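Local coordinates for protein CaaX farnesyltransferase beta subunit Ram1 (Aspergillus fumigatus, PDB 4L9P) that probably transfers a farnesyl group from farnesyl diphosphate to the cysteine of C-terminal CaaX motifs, as the zinc-dependent, peptide-binding beta subunit of a heterodimer, at residues A205-S209 / V259-L264; F219-K225 / W511-F517. All coordinates share one frame; numbering follows the deposited sequence.

Contact 1 (A205-S209 / V259-L264); sequences AAVLS and VVHALL
V207 CA and V260 CA are 6.7 Å apart and set the register of two helix segments, 205-209 and 259-263, whose axes stay 10.0 Å apart and run in the same general direction, 33° off parallel. Both belong to the alpha-alpha toroid of the prenyltransferase beta subunits, where the contact joins helix 200-213 to the C-terminal end of helix 251-263. No hydrogen bond crosses the interface; it is aliphatic and buried throughout. V207 carries the largest share and divides its two methyls. Its CG1, anti to the backbone N (chi1 171°), packs on L263 and on L264, the residue just after the helix, 4.0 Å from L263 CD1 and 4.1 Å from L264 CD2. The other branch, CG2, meets V260 CG2 at 4.2 Å. L208 starts out alongside the interface and its end turns in, so that L208 CD2 touches V259 CG1 at 4.3 Å. M227 and L231 of helix 224-234 also pack on V260, while helix 502-513 touches L263 through A505 and I508. The side chains of L208 and L263 cross at about a right angle, and their methyls are closer than usual van der Waals contact, with L208 CD2 3.5 Å from L263 CD1.

Contact 2 (F219-K225 / W511-F517); sequences FKLIDRK and WFENQSF
F219 lies against W511, and R224 against F512 and F517, where the junction of helices 216-221 and 224-234 in the alpha-alpha toroid meets the end of helix 502-513 and the chain that follows it. Among the aromatic contacts, F219 CB sits over the face of the W511 six-membered ring, 3.8 Å from its centroid, a CH-pi contact. F219 CD2 approaches W511 CG to 3.5 Å, yet the ring planes stand at 54°, so the pair is oblique. Q515 NE2 lies over the opposite indole face while donating to W511 O (2.8 Å).

Both faces of the R224 guanidinium are covered. F512 CD1 lies over one, toward its rim, with the two planes 46° apart; F517 CD1 lies over the centre of the other, the F517 ring presenting its edge to R224 CZ. With the chain bent at chi3, R224 CG, CD and NE run along CD1 and CE1 of F512, NE 3.4 Å from F512 CD1.

Polar contacts hold the guanidinium edge. R224 NH2 donates to the O of a water (2.7 Å), which also lies 2.7 Å from F512 O; L264 O, outside the two segments, is a further partner of NH2. R224 NH1 donates a hydrogen bond to Q515 O (3.1 Å, N-H...O 157°), in the guanidinium plane but well above the carbonyl plane.

How the contacts relate
L264 joins the two contacts, whose centres lie 11 Å apart. From the end of contact 1 its carbonyl O probably accepts a hydrogen bond from R224 NH2 of contact 2 at 3.0 Å, while L264 CD2 packs on F512 CE2 (3.5 Å) and I222 CD1 (3.6 Å). The segments alternate along the chain, in the order 205-209, 219-225, 259-264, 511-517, the last returning from far along the sequence. The centre of contact 1 is nearer the chain centre, about 14 Å against 25 Å for contact 2. The V259 side chain of contact 1 is about 8 Å from the bound farnesyl diphosphate analogue FII, whereas contact 2 lies away from the zinc and ligand sites.

Contact 1 (A205-S209 / V259-L264)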
# COMPACT_ATOMS: atom_id res chain seq x y z
N ALA B 205 -3.11 -1.45 -14.44
CA ALA B 205 -3.65 -2.81 -14.61
C ALA B 205 -3.72 -3.21 -16.07
O ALA B 205 -3.39 -4.36 -16.43
CB ALA B 205 -5.06 -2.90 -14.00
N ALA B 206 -4.14 -2.28 -16.93
CA ALA B 206 -4.21 -2.61 -18.32
C ALA B 206 -2.83 -2.83 -18.94
O ALA B 206 -2.65 -3.76 -19.74
CB ALA B 206 -4.99 -1.50 -19.09
N VAL B 207 -1.87 -1.94 -18.65
CA VAL B 207 -0.53 -2.14 -19.20
C VAL B 207 0.10 -3.43 -18.74
O VAL B 207 0.76 -4.12 -19.54
CB VAL B 207 0.37 -0.91 -18.85
CG1 VAL B 207 1.85 -1.16 -19.20
CG2 VAL B 207 -0.13 0.31 -19.62
N LEU B 208 -0.06 -3.78 -17.47
CA LEU B 208 0.51 -5.03 -16.98
C LEU B 208 -0.19 -6.23 -17.63
O LEU B 208 0.46 -7.25 -17.94
CB LEU B 208 0.34 -5.12 -15.45
CG LEU B 208 1.26 -4.18 -14.66
CD1 LEU B 208 1.20 -4.49 -13.18
CD2 LEU B 208 2.70 -4.09 -15.13
N SER B 209 -1.51 -6.10 -17.85
CA SER B 209 -2.22 -7.18 -18.56
C SER B 209 -1.71 -7.36 -19.97
O SER B 209 -1.54 -8.49 -20.46
CB SER B 209 -3.73 -6.90 -18.58
OG SER B 209 -4.30 -6.90 -17.25
N VAL B 259 5.26 3.33 -13.25
CA VAL B 259 5.34 2.00 -13.89
C VAL B 259 4.81 2.09 -15.30
O VAL B 259 5.44 1.52 -16.22
CB VAL B 259 4.52 0.98 -13.09
CG1 VAL B 259 4.23 -0.26 -13.95
CG2 VAL B 259 5.30 0.60 -11.83
N VAL B 260 3.67 2.75 -15.54
CA VAL B 260 3.19 2.93 -16.93
C VAL B 260 4.24 3.67 -17.78
O VAL B 260 4.54 3.27 -18.92
CB VAL B 260 1.89 3.68 -16.95
CG1 VAL B 260 1.45 4.11 -18.38
CG2 VAL B 260 0.78 2.78 -16.30
N HIS B 261 4.80 4.73 -17.18
CA HIS B 261 5.80 5.54 -17.91
C HIS B 261 6.98 4.66 -18.31
O HIS B 261 7.46 4.73 -19.46
CB HIS B 261 6.20 6.67 -16.97
CG HIS B 261 7.09 7.70 -17.60
ND1 HIS B 261 8.41 7.45 -17.92
CD2 HIS B 261 6.81 8.96 -18.01
CE1 HIS B 261 8.92 8.55 -18.49
NE2 HIS B 261 7.96 9.48 -18.56
N ALA B 262 7.50 3.87 -17.37
CA ALA B 262 8.67 3.04 -17.63
C ALA B 262 8.37 1.93 -18.64
O ALA B 262 9.15 1.71 -19.58
CB ALA B 262 9.17 2.37 -16.34
N LEU B 263 7.27 1.20 -18.45
CA LEU B 263 7.06 0.06 -19.35
C LEU B 263 6.75 0.50 -20.80
O LEU B 263 6.99 -0.27 -21.72
CB LEU B 263 5.92 -0.84 -18.84
CG LEU B 263 6.31 -1.57 -17.57
CD1 LEU B 263 5.04 -2.35 -17.04
CD2 LEU B 263 7.43 -2.58 -17.79
N LEU B 264 6.19 1.70 -21.01
CA LEU B 264 5.87 2.22 -22.34
C LEU B 264 7.02 3.10 -22.90
O LEU B 264 6.88 3.67 -23.98
CB LEU B 264 4.58 3.04 -22.29
CG LEU B 264 3.33 2.24 -21.85
CD1 LEU B 264 2.15 3.22 -21.96
CD2 LEU B 264 3.08 0.91 -22.56

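Contact 2 (F219-K225 / W511-F517)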
# COMPACT_ATOMS: atom_id res chain seq x y z
N PHE B 219 0.41 -4.59 -27.89
CA PHE B 219 1.25 -3.43 -27.58
C PHE B 219 0.80 -2.20 -28.40
O PHE B 219 0.83 -1.06 -27.93
CB PHE B 219 2.72 -3.70 -27.91
CG PHE B 219 3.38 -4.76 -27.06
CD1 PHE B 219 2.81 -5.25 -25.89
CD2 PHE B 219 4.62 -5.27 -27.44
CE1 PHE B 219 3.49 -6.24 -25.10
CE2 PHE B 219 5.28 -6.23 -26.66
CZ PHE B 219 4.70 -6.74 -25.54
N LYS B 220 0.36 -2.46 -29.62
CA LYS B 220 -0.07 -1.39 -30.52
C LYS B 220 -1.37 -0.71 -30.10
O LYS B 220 -1.67 0.38 -30.54
CB LYS B 220 -0.21 -1.93 -31.96
CG LYS B 220 1.12 -2.04 -32.66
CD LYS B 220 1.02 -2.84 -33.96
CE LYS B 220 -0.08 -2.44 -34.87
NZ LYS B 220 0.13 -3.28 -36.13
N LEU B 221 -2.16 -1.33 -29.22
CA LEU B 221 -3.44 -0.74 -28.91
C LEU B 221 -3.26 0.58 -28.16
O LEU B 221 -4.05 1.52 -28.30
CB LEU B 221 -4.30 -1.76 -28.17
CG LEU B 221 -4.24 -1.95 -26.69
CD1 LEU B 221 -5.04 -0.80 -26.01
CD2 LEU B 221 -4.86 -3.28 -26.37
N ILE B 222 -2.23 0.64 -27.34
CA ILE B 222 -2.01 1.83 -26.52
C ILE B 222 -1.63 3.06 -27.34
O ILE B 222 -0.69 3.00 -28.12
CB ILE B 222 -0.91 1.57 -25.47
CG1 ILE B 222 -1.22 0.31 -24.63
CG2 ILE B 222 -0.70 2.89 -24.65
CD1 ILE B 222 0.01 -0.36 -23.91
N ASP B 223 -2.33 4.19 -27.13
CA ASP B 223 -1.91 5.45 -27.74
C ASP B 223 -0.86 6.05 -26.81
O ASP B 223 -1.19 6.66 -25.80
CB ASP B 223 -3.11 6.40 -27.95
CG ASP B 223 -2.72 7.72 -28.65
OD1 ASP B 223 -1.54 8.12 -28.63
OD2 ASP B 223 -3.62 8.34 -29.24
N ARG B 224 0.40 5.83 -27.14
CA ARG B 224 1.50 6.25 -26.24
C ARG B 224 1.64 7.72 -26.09
O ARG B 224 1.88 8.20 -24.96
CB ARG B 224 2.88 5.82 -26.72
CG ARG B 224 3.37 4.49 -26.51
CD ARG B 224 4.51 4.47 -27.59
NE ARG B 224 5.74 4.67 -26.95
CZ ARG B 224 6.94 4.74 -27.47
NH1 ARG B 224 7.21 4.83 -28.79
NH2 ARG B 224 7.90 4.79 -26.56
N LYS B 225 1.54 8.48 -27.19
CA LYS B 225 1.63 9.93 -27.08
C LYS B 225 0.49 10.49 -26.22
O LYS B 225 0.71 11.37 -25.37
CB LYS B 225 1.63 10.60 -28.47
CG LYS B 225 1.77 12.06 -28.30
CD LYS B 225 2.09 12.74 -29.58
CE LYS B 225 3.08 13.78 -29.31
NZ LYS B 225 3.43 14.37 -30.58
N TRP B 511 10.26 -3.56 -26.67
CA TRP B 511 9.46 -3.26 -27.87
C TRP B 511 9.24 -1.76 -28.00
O TRP B 511 9.42 -1.16 -29.09
CB TRP B 511 8.11 -4.00 -27.87
CG TRP B 511 7.35 -3.88 -29.20
CD1 TRP B 511 7.53 -4.68 -30.34
CD2 TRP B 511 6.33 -2.92 -29.56
NE1 TRP B 511 6.68 -4.28 -31.33
CE2 TRP B 511 5.95 -3.19 -30.90
CE3 TRP B 511 5.72 -1.86 -28.90
CZ2 TRP B 511 4.96 -2.46 -31.57
CZ3 TRP B 511 4.74 -1.12 -29.56
CH2 TRP B 511 4.38 -1.42 -30.87
N PHE B 512 8.86 -1.14 -26.88
CA PHE B 512 8.61 0.30 -26.95
C PHE B 512 9.86 1.12 -27.17
O PHE B 512 9.81 2.12 -27.90
CB PHE B 512 7.81 0.78 -25.73
CG PHE B 512 6.33 0.52 -25.86
CD1 PHE B 512 5.59 1.25 -26.75
CD2 PHE B 512 5.72 -0.47 -25.15
CE1 PHE B 512 4.22 0.99 -26.92
CE2 PHE B 512 4.35 -0.74 -25.34
CZ PHE B 512 3.61 0.02 -26.20
N GLU B 513 10.98 0.70 -26.57
CA GLU B 513 12.26 1.37 -26.82
C GLU B 513 12.62 1.42 -28.30
O GLU B 513 13.33 2.34 -28.75
CB GLU B 513 13.40 0.68 -26.07
CG GLU B 513 13.46 1.08 -24.64
CD GLU B 513 14.68 0.47 -23.93
OE1 GLU B 513 15.53 -0.23 -24.55
OE2 GLU B 513 14.85 0.74 -22.75
N ASN B 514 12.14 0.43 -29.03
CA ASN B 514 12.46 0.33 -30.44
C ASN B 514 11.43 0.95 -31.35
O ASN B 514 11.52 0.89 -32.59
CB ASN B 514 12.72 -1.12 -30.80
CG ASN B 514 14.07 -1.54 -30.37
OD1 ASN B 514 15.07 -1.16 -30.97
ND2 ASN B 514 14.12 -2.35 -29.37
N GLN B 515 10.42 1.58 -30.75
CA GLN B 515 9.43 2.32 -31.54
C GLN B 515 9.68 3.82 -31.42
O GLN B 515 9.86 4.36 -30.31
CB GLN B 515 8.00 2.06 -31.10
CG GLN B 515 7.61 0.59 -30.91
CD GLN B 515 7.97 -0.30 -32.08
OE1 GLN B 515 7.58 -0.04 -33.22
NE2 GLN B 515 8.71 -1.40 -31.80
N SER B 516 9.67 4.52 -32.56
CA SER B 516 9.77 5.97 -32.43
C SER B 516 8.53 6.54 -31.75
O SER B 516 7.41 6.01 -31.88
CB SER B 516 9.98 6.63 -33.79
OG SER B 516 9.05 6.09 -34.71
N PHE B 517 8.75 7.60 -30.99
CA PHE B 517 7.67 8.22 -30.25
C PHE B 517 6.81 8.91 -31.27
O PHE B 517 7.30 9.55 -32.21
CB PHE B 517 8.18 9.19 -29.22
CG PHE B 517 7.11 9.63 -28.26
CD1 PHE B 517 6.41 8.68 -27.49
CD2 PHE B 517 6.83 11.00 -28.07
CE1 PHE B 517 5.44 9.11 -26.59
CE2 PHE B 517 5.85 11.43 -27.15
CZ PHE B 517 5.19 10.48 -26.42
O HOH W 1 10.49 4.71 -27.32